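Local atomic coordinates of ethanolamine kinase Pv091845 (Plasmodium vivax, PDB entry 2QG7), a protein that probably phosphorylates ethanolamine, the first step in the synthesis of phosphatidylethanolamine. Residues Y362-H367 and Y388-H393. Residues are numbered along the deposited sequence; the frame is centred on the assembly and turned at random.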
loop_
_atom_site.group_PDB
_atom_site.type_symbol
_atom_site.label_atom_id
_atom_site.label_comp_id
_atom_site.label_asym_id
_atom_site.label_seq_id
_atom_site.Cartn_x
_atom_site.Cartn_y
_atom_site.Cartn_z
ATOM N N TYR D 362 23.406 -9.109 0.105
ATOM C CA TYR D 362 22.120 -8.995 0.792
ATOM C C TYR D 362 21.963 -7.740 1.703
ATOM O O TYR D 362 20.947 -7.038 1.625
ATOM C CB TYR D 362 21.826 -10.240 1.588
ATOM C CG TYR D 362 20.522 -10.133 2.290
ATOM C CD1 TYR D 362 19.314 -10.433 1.627
ATOM C CD2 TYR D 362 20.469 -9.708 3.624
ATOM C CE1 TYR D 362 18.086 -10.337 2.288
ATOM C CE2 TYR D 362 19.233 -9.573 4.291
ATOM C CZ TYR D 362 18.053 -9.905 3.616
ATOM O OH TYR D 362 16.860 -9.774 4.296
ATOM N N ASP D 363 22.965 -7.477 2.550
ATOM C CA ASP D 363 22.920 -6.370 3.483
ATOM C C ASP D 363 22.902 -5.008 2.814
ATOM O O ASP D 363 22.283 -4.082 3.320
ATOM C CB ASP D 363 24.092 -6.468 4.453
ATOM C CG ASP D 363 23.735 -6.046 5.881
ATOM O OD1 ASP D 363 22.516 -5.941 6.223
ATOM O OD2 ASP D 363 24.700 -5.839 6.653
ATOM N N ILE D 364 23.560 -4.884 1.683
ATOM C CA ILE D 364 23.603 -3.649 0.933
ATOM C C ILE D 364 22.299 -3.394 0.144
ATOM O O ILE D 364 21.768 -2.281 0.175
ATOM C CB ILE D 364 24.853 -3.599 -0.032
ATOM C CG1 ILE D 364 26.139 -3.894 0.769
ATOM C CG2 ILE D 364 24.931 -2.233 -0.816
ATOM C CD1 ILE D 364 27.386 -4.203 -0.098
ATOM N N ALA D 365 21.802 -4.411 -0.552
ATOM C CA ALA D 365 20.556 -4.322 -1.309
ATOM C C ALA D 365 19.330 -4.163 -0.389
ATOM O O ALA D 365 18.393 -3.433 -0.722
ATOM C CB ALA D 365 20.400 -5.539 -2.239
ATOM N N ASN D 366 19.337 -4.854 0.756
ATOM C CA ASN D 366 18.329 -4.674 1.782
ATOM C C ASN D 366 18.341 -3.241 2.297
ATOM O O ASN D 366 17.285 -2.656 2.452
ATOM C CB ASN D 366 18.516 -5.684 2.886
ATOM C CG ASN D 366 17.435 -5.598 3.980
ATOM O OD1 ASN D 366 16.266 -5.948 3.745
ATOM N ND2 ASN D 366 17.824 -5.135 5.166
ATOM N N HIS D 367 19.511 -2.639 2.471
ATOM C CA HIS D 367 19.628 -1.276 2.894
ATOM C C HIS D 367 19.105 -0.317 1.829
ATOM O O HIS D 367 18.492 0.712 2.125
ATOM C CB HIS D 367 21.089 -0.945 3.239
ATOM C CG HIS D 367 21.300 0.494 3.621
ATOM N ND1 HIS D 367 20.655 1.081 4.686
ATOM C CD2 HIS D 367 22.058 1.467 3.063
ATOM C CE1 HIS D 367 21.005 2.352 4.777
ATOM N NE2 HIS D 367 21.850 2.618 3.799
ATOM N N TYR D 388 26.588 3.547 -6.864
ATOM C CA TYR D 388 28.008 3.763 -7.065
ATOM C C TYR D 388 28.651 4.586 -5.916
ATOM O O TYR D 388 29.678 4.181 -5.338
ATOM C CB TYR D 388 28.197 4.460 -8.421
ATOM C CG TYR D 388 29.616 4.543 -8.900
ATOM C CD1 TYR D 388 30.178 3.503 -9.641
ATOM C CD2 TYR D 388 30.403 5.674 -8.604
ATOM C CE1 TYR D 388 31.481 3.578 -10.090
ATOM C CE2 TYR D 388 31.728 5.749 -9.037
ATOM C CZ TYR D 388 32.252 4.697 -9.786
ATOM O OH TYR D 388 33.554 4.779 -10.226
ATOM N N HIS D 389 28.050 5.735 -5.607
ATOM C CA HIS D 389 28.540 6.579 -4.552
ATOM C C HIS D 389 28.656 5.854 -3.206
ATOM O O HIS D 389 29.578 6.105 -2.467
ATOM C CB HIS D 389 27.705 7.865 -4.440
ATOM C CG HIS D 389 28.296 8.888 -3.505
ATOM N ND1 HIS D 389 27.873 9.043 -2.202
ATOM C CD2 HIS D 389 29.312 9.775 -3.672
ATOM C CE1 HIS D 389 28.581 9.996 -1.614
ATOM N NE2 HIS D 389 29.456 10.463 -2.485
ATOM N N PHE D 390 27.730 4.958 -2.886
ATOM C CA PHE D 390 27.747 4.222 -1.611
ATOM C C PHE D 390 28.866 3.183 -1.585
ATOM O O PHE D 390 29.598 3.017 -0.591
ATOM C CB PHE D 390 26.388 3.522 -1.398
ATOM C CG PHE D 390 26.258 2.770 -0.074
ATOM C CD1 PHE D 390 25.693 3.384 1.048
ATOM C CD2 PHE D 390 26.641 1.428 0.036
ATOM C CE1 PHE D 390 25.531 2.684 2.237
ATOM C CE2 PHE D 390 26.494 0.732 1.249
ATOM C CZ PHE D 390 25.943 1.350 2.342
ATOM N N ILE D 391 28.949 2.463 -2.695
ATOM C CA ILE D 391 29.840 1.323 -2.835
ATOM C C ILE D 391 31.300 1.786 -2.913
ATOM O O ILE D 391 32.195 1.094 -2.448
ATOM C CB ILE D 391 29.415 0.437 -4.021
ATOM C CG1 ILE D 391 28.102 -0.289 -3.637
ATOM C CG2 ILE D 391 30.519 -0.563 -4.389
ATOM C CD1 ILE D 391 27.412 -1.053 -4.728
ATOM N N MET D 392 31.523 2.958 -3.493
ATOM C CA MET D 392 32.840 3.565 -3.494
ATOM C C MET D 392 33.355 3.746 -2.052
ATOM O O MET D 392 34.503 3.375 -1.746
ATOM C CB MET D 392 32.816 4.912 -4.233
ATOM C CG MET D 392 34.121 5.728 -4.084
ATOM S SD MET D 392 33.832 7.434 -4.583
ATOM C CE MET D 392 34.145 7.240 -6.370
ATOM N N HIS D 393 32.516 4.317 -1.184
ATOM C CA HIS D 393 32.900 4.526 0.206
ATOM C C HIS D 393 32.761 3.272 1.052
ATOM O O HIS D 393 33.260 3.204 2.173
ATOM C CB HIS D 393 32.158 5.698 0.830
ATOM C CG HIS D 393 32.440 7.007 0.172
ATOM N ND1 HIS D 393 33.627 7.689 0.356
ATOM C CD2 HIS D 393 31.692 7.766 -0.666
ATOM C CE1 HIS D 393 33.587 8.821 -0.329
ATOM N NE2 HIS D 393 32.426 8.892 -0.960
#
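Phe390 reaches across from one helix and spans Ile364 and His367, two residues one turn apart on the other helix. Its CG stands anti to the backbone N (chi1 -178°), which carries the ring outward into the gap between the helices. Both partners lie on the same side of the ring plane, each at a different flank. At the CD2-CE2 flank, CE2 lies 3.9 Å from the methyl CG2 of Ile364, with CD2 slightly farther. At the CE1-CZ flank, CE1 comes to 3.8 Å and CZ to 4.0 Å from CD2 of His367, and NE2 of the imidazole is close to CE1 as well. The two rings meet obliquely, their planes inclined by 37° and centroids 5.5 Å apart. A long flat phenyl suits this place because the helices stand well apart, Ile364 CA and Ile391 CA being 8.8 Å from each other, while a branched isoleucine offers a methyl to one flank of it. Histidine serves two purposes: its carbon CD2 packs on the phenyl while ND1 is hydrogen-bonded to the carbonyl O of Leu297, a bond that should limit rotation of the imidazole. This is buried, largely apolar helix-helix packing in the helical C-terminal lobe of the protein-kinase-like fold, with no hydrogen bond joining the two segments. Phe368 adds an edge-to-face contact to Phe390. Helix 196-210 runs along the same junction, Ile202 touching His367 and Ala203 touching Phe390; helix 413-430 packs against Tyr362 and Ala365 of helix 360-369, which directly follows strand 356-359, and helix 400-410 receives Tyr388 and Ile391 from helix 384-395.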